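PDB 2GBB: putative chorismate mutase from Yersinia pestis biovar Microtus str. 91001, which catalyses the Claisen rearrangement of chorismate to prephenate, as a secreted, all-helical chorismate mutase that may play some role in pathogenicity. Local coordinates for residues L14-M17 and K18-A21; Q65-A68 and A69-I72. All coordinates share one frame; numbering follows the deposited sequence.

How the interactions relate
Interaction 1 carries the chain from helix 7-14 through a turn into helix 17-26, and interaction 2 is a piece of helix 55-82 that packs directly against it; their centres lie about 10 Å apart. Leu14 CD2 comes within 3.9 Å of Ala68 CB, Met17 CG rests 3.8 Å from Ala69 CB, and Met17 CB approaches Ile72 CG2 at 3.9 Å. Ala69 to Ile72 belong to the probable substrate site, and a citrate, likely from the crystallisation liquor, sits about 3 Å from the side chain of Ala69 and about 4 Å from that of Val20 (nearest atoms), which is consistent with both contacts bordering the same pocket.

Interaction 1: residues L14-M17 and K18-A21; sequences LSYM and KDVA. With SO4 (sulfate ion), chain F.
Met17, modelled as selenomethionine, lies alongside Val20, the two side chains pointing the same way with Met17 SE 3.9 Å from Val20 CG2. The pair belongs to the first turn of helix 17-26, entered by a type I beta turn from Leu14 to Met17 in this all-helical chorismate mutase. The methionine chain bends at chi2 (-54°), which folds the selenium back beside the valine. Val20 in turn touches Gln73 of helix 55-82 and Val96 of helix 93-117, so the apolar face of the new helix fits between two others, next to the probable substrate site.

The backbone settles into helix gradually. Val20 N reaches Tyr16 O only weakly, whereas Ala21 N binds Met17 O at 2.9 Å with a fairly straight N-H. Two waters bridge the opening: one donates to Leu14 O and accepts from Lys18 N, while the other donates to Ser15 O and to Asp19 OD2 and accepts from Asp19 N. The other carboxylate oxygen, Asp19 OD1, takes the backbone N-H of Lys91.

Lys18 leaves the contact fully extended, CG anti to the backbone N (chi1 -176°). Its ammonium makes a salt bridge with Glu85 and a cation-pi contact with Trp88; NZ also donates to two oxygens of a sulfate, probably from the crystallisation liquor, O2 at 3.0 Å and O1 at 3.1 Å.

Interaction 2: residues Q65-A68 and A69-I72; sequences QINA and AKAI
Lys70 N donates to Ile66 O at 2.8 Å with an almost straight N-H (173°), and three more backbone bonds run beside it: Ala69 N to Gln65 O, Ala71 N to Asn67 O and Ile72 N to Ala68 O. The ammonium of Lys70 finds its partners outside residues 65-72, in salt bridges to Glu32 and Glu37, which probably balance its charge in a buried setting.

The lysine gets there by a kink at chi3 (-61°). Its CG first passes 3.4 Å from Ile66 O; CE then comes to 3.8 Å from Asn67 OD1 and 4.2 Å from Ile66 CG2. Asn67 runs side by side with the lysine, while Ile66 crosses it at a slant.

The four backbone bonds are successive i to i+4 steps of one alpha-helix, the long helix 55-82 of the chorismate mutase bundle, and Ala69 to Ile72 belong to the probable substrate site. Leu81 of the second subunit packs on Asn67, Lys70 and Ala71.

The small alanine side chains meet close neighbours: Ala68 meets Leu14, Leu138 and Ile146, and Ala71 touches Asp142. Gln65 reaches Ile10 and Arg13 of helix 7-14. Ile72 also packs on Leu14 and Leu138, and its CG1, set beside its own backbone N (chi1 -73°), lies 3.3 Å from Ala68 O.

Interaction 1: residues L14-M17 and K18-A21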
loop_
_atom_site.group_PDB
_atom_site.type_symbol
_atom_site.label_atom_id
_atom_site.label_comp_id
_atom_site.label_asym_id
_atom_site.label_seq_id
_atom_site.Cartn_x
_atom_site.Cartn_y
_atom_site.Cartn_z
ATOM N N LEU A 14 10.033 -12.551 -5.158
ATOM C CA LEU A 14 8.886 -11.647 -4.997
ATOM C C LEU A 14 7.560 -12.401 -4.691
ATOM O O LEU A 14 6.636 -11.841 -4.136
ATOM C CB LEU A 14 8.766 -10.733 -6.246
ATOM C CG LEU A 14 9.803 -9.617 -6.471
ATOM C CD1 LEU A 14 9.647 -8.977 -7.869
ATOM C CD2 LEU A 14 9.666 -8.513 -5.420
ATOM N N SER A 15 7.488 -13.703 -4.985
ATOM C CA SER A 15 6.286 -14.508 -4.625
ATOM C C SER A 15 6.074 -14.671 -3.094
ATOM O O SER A 15 5.020 -15.053 -2.683
ATOM C CB SER A 15 6.338 -15.902 -5.268
ATOM O OG SER A 15 7.425 -16.623 -4.714
ATOM N N TYR A 16 7.088 -14.426 -2.280
ATOM C CA TYR A 16 6.996 -14.480 -0.820
ATOM C C TYR A 16 6.471 -13.214 -0.154
ATOM O O TYR A 16 6.282 -13.182 1.038
ATOM C CB TYR A 16 8.377 -14.811 -0.217
ATOM C CG TYR A 16 8.711 -16.244 -0.491
ATOM C CD1 TYR A 16 8.013 -17.262 0.168
ATOM C CD2 TYR A 16 9.659 -16.602 -1.457
ATOM C CE1 TYR A 16 8.240 -18.619 -0.124
ATOM C CE2 TYR A 16 9.918 -17.976 -1.735
ATOM C CZ TYR A 16 9.192 -18.960 -1.072
ATOM O OH TYR A 16 9.401 -20.319 -1.345
HETATM N N MSE A 17 6.262 -12.158 -0.912
HETATM C CA MSE A 17 6.027 -10.857 -0.296
HETATM C C MSE A 17 4.593 -10.672 0.185
HETATM O O MSE A 17 4.316 -9.860 1.086
HETATM C CB MSE A 17 6.437 -9.760 -1.263
HETATM C CG MSE A 17 7.937 -9.806 -1.571
HETATM SE SE MSE A 17 9.013 -9.785 0.054
HETATM C CE MSE A 17 10.646 -10.139 -0.816
ATOM N N LYS A 18 3.688 -11.463 -0.388
ATOM C CA LYS A 18 2.333 -11.537 0.151
ATOM C C LYS A 18 2.398 -12.051 1.586
ATOM O O LYS A 18 1.745 -11.477 2.444
ATOM C CB LYS A 18 1.374 -12.370 -0.715
ATOM C CG LYS A 18 -0.088 -12.338 -0.171
ATOM C CD LYS A 18 -0.935 -13.419 -0.811
ATOM C CE LYS A 18 -2.427 -13.322 -0.418
ATOM N NZ LYS A 18 -3.181 -14.271 -1.335
ATOM N N ASP A 19 3.204 -13.081 1.864
ATOM C CA ASP A 19 3.337 -13.542 3.259
ATOM C C ASP A 19 3.918 -12.492 4.184
ATOM O O ASP A 19 3.496 -12.425 5.352
ATOM C CB ASP A 19 4.235 -14.756 3.364
ATOM C CG ASP A 19 3.543 -16.021 2.849
ATOM O OD1 ASP A 19 2.616 -16.497 3.503
ATOM O OD2 ASP A 19 3.897 -16.484 1.772
ATOM N N VAL A 20 4.898 -11.721 3.690
ATOM C CA VAL A 20 5.527 -10.680 4.526
ATOM C C VAL A 20 4.494 -9.609 4.825
ATOM O O VAL A 20 4.347 -9.201 5.956
ATOM C CB VAL A 20 6.803 -10.072 3.860
ATOM C CG1 VAL A 20 7.427 -8.964 4.754
ATOM C CG2 VAL A 20 7.876 -11.175 3.533
ATOM N N ALA A 21 3.717 -9.211 3.801
ATOM C CA ALA A 21 2.635 -8.235 3.936
ATOM C C ALA A 21 1.623 -8.721 4.956
ATOM O O ALA A 21 1.132 -7.922 5.775
ATOM C CB ALA A 21 1.926 -8.018 2.572
HETATM S S SO4 F . -3.319 -13.603 -4.802
HETATM O O1 SO4 F . -2.925 -12.553 -3.884
HETATM O O2 SO4 F . -2.916 -14.882 -4.236
HETATM O O3 SO4 F . -4.770 -13.566 -4.984
HETATM O O4 SO4 F . -2.690 -13.410 -6.103
HETATM O O HOH W 1 4.010 -11.932 -3.527
HETATM O O HOH W 2 3.572 -15.109 -0.373
#

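Interaction 2: residues Q65-A68 and A69-I72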
loop_
_atom_site.group_PDB
_atom_site.type_symbol
_atom_site.label_atom_id
_atom_site.label_comp_id
_atom_site.label_asym_id
_atom_site.label_seq_id
_atom_site.Cartn_x
_atom_site.Cartn_y
_atom_site.Cartn_z
ATOM N N GLN A 65 14.934 -4.315 -5.816
ATOM C CA GLN A 65 14.163 -5.475 -5.410
ATOM C C GLN A 65 13.323 -5.162 -4.154
ATOM O O GLN A 65 12.189 -5.634 -4.034
ATOM C CB GLN A 65 15.080 -6.675 -5.124
ATOM C CG GLN A 65 15.588 -7.305 -6.405
ATOM C CD GLN A 65 16.344 -8.552 -6.130
ATOM O OE1 GLN A 65 15.820 -9.652 -6.306
ATOM N NE2 GLN A 65 17.590 -8.404 -5.675
ATOM N N ILE A 66 13.905 -4.435 -3.218
ATOM C CA ILE A 66 13.221 -4.048 -1.978
ATOM C C ILE A 66 12.054 -3.114 -2.267
ATOM O O ILE A 66 10.997 -3.307 -1.702
ATOM C CB ILE A 66 14.218 -3.422 -0.974
ATOM C CG1 ILE A 66 15.045 -4.528 -0.271
ATOM C CG2 ILE A 66 13.546 -2.417 0.012
ATOM C CD1 ILE A 66 16.390 -4.023 0.192
ATOM N N ASN A 67 12.232 -2.107 -3.130
ATOM C CA ASN A 67 11.106 -1.307 -3.649
ATOM C C ASN A 67 9.951 -2.104 -4.260
ATOM O O ASN A 67 8.774 -1.846 -3.952
ATOM C CB ASN A 67 11.612 -0.219 -4.617
ATOM C CG ASN A 67 12.361 0.872 -3.869
ATOM O OD1 ASN A 67 12.269 0.926 -2.647
ATOM N ND2 ASN A 67 13.118 1.696 -4.567
ATOM N N ALA A 68 10.264 -3.046 -5.134
ATOM C CA ALA A 68 9.231 -3.882 -5.699
ATOM C C ALA A 68 8.489 -4.674 -4.635
ATOM O O ALA A 68 7.287 -4.793 -4.686
ATOM C CB ALA A 68 9.803 -4.861 -6.770
ATOM N N ALA A 69 9.224 -5.251 -3.697
ATOM C CA ALA A 69 8.679 -5.961 -2.600
ATOM C C ALA A 69 7.772 -5.056 -1.732
ATOM O O ALA A 69 6.647 -5.438 -1.434
ATOM C CB ALA A 69 9.825 -6.522 -1.776
ATOM N N LYS A 70 8.250 -3.873 -1.333
ATOM C CA LYS A 70 7.382 -2.931 -0.618
ATOM C C LYS A 70 6.146 -2.550 -1.431
ATOM O O LYS A 70 5.020 -2.497 -0.885
ATOM C CB LYS A 70 8.157 -1.698 -0.151
ATOM C CG LYS A 70 9.262 -2.031 0.883
ATOM C CD LYS A 70 9.785 -0.711 1.541
ATOM C CE LYS A 70 10.393 0.238 0.559
ATOM N NZ LYS A 70 11.253 1.147 1.308
ATOM N N ALA A 71 6.335 -2.308 -2.732
ATOM C CA ALA A 71 5.202 -1.944 -3.582
ATOM C C ALA A 71 4.106 -3.038 -3.469
ATOM O O ALA A 71 2.924 -2.765 -3.259
ATOM C CB ALA A 71 5.672 -1.716 -5.047
ATOM N N ILE A 72 4.517 -4.290 -3.559
ATOM C CA ILE A 72 3.604 -5.422 -3.467
ATOM C C ILE A 72 2.874 -5.452 -2.130
ATOM O O ILE A 72 1.627 -5.632 -2.065
ATOM C CB ILE A 72 4.387 -6.723 -3.650
ATOM C CG1 ILE A 72 4.794 -6.886 -5.129
ATOM C CG2 ILE A 72 3.566 -7.895 -3.106
ATOM C CD1 ILE A 72 5.682 -8.105 -5.401
#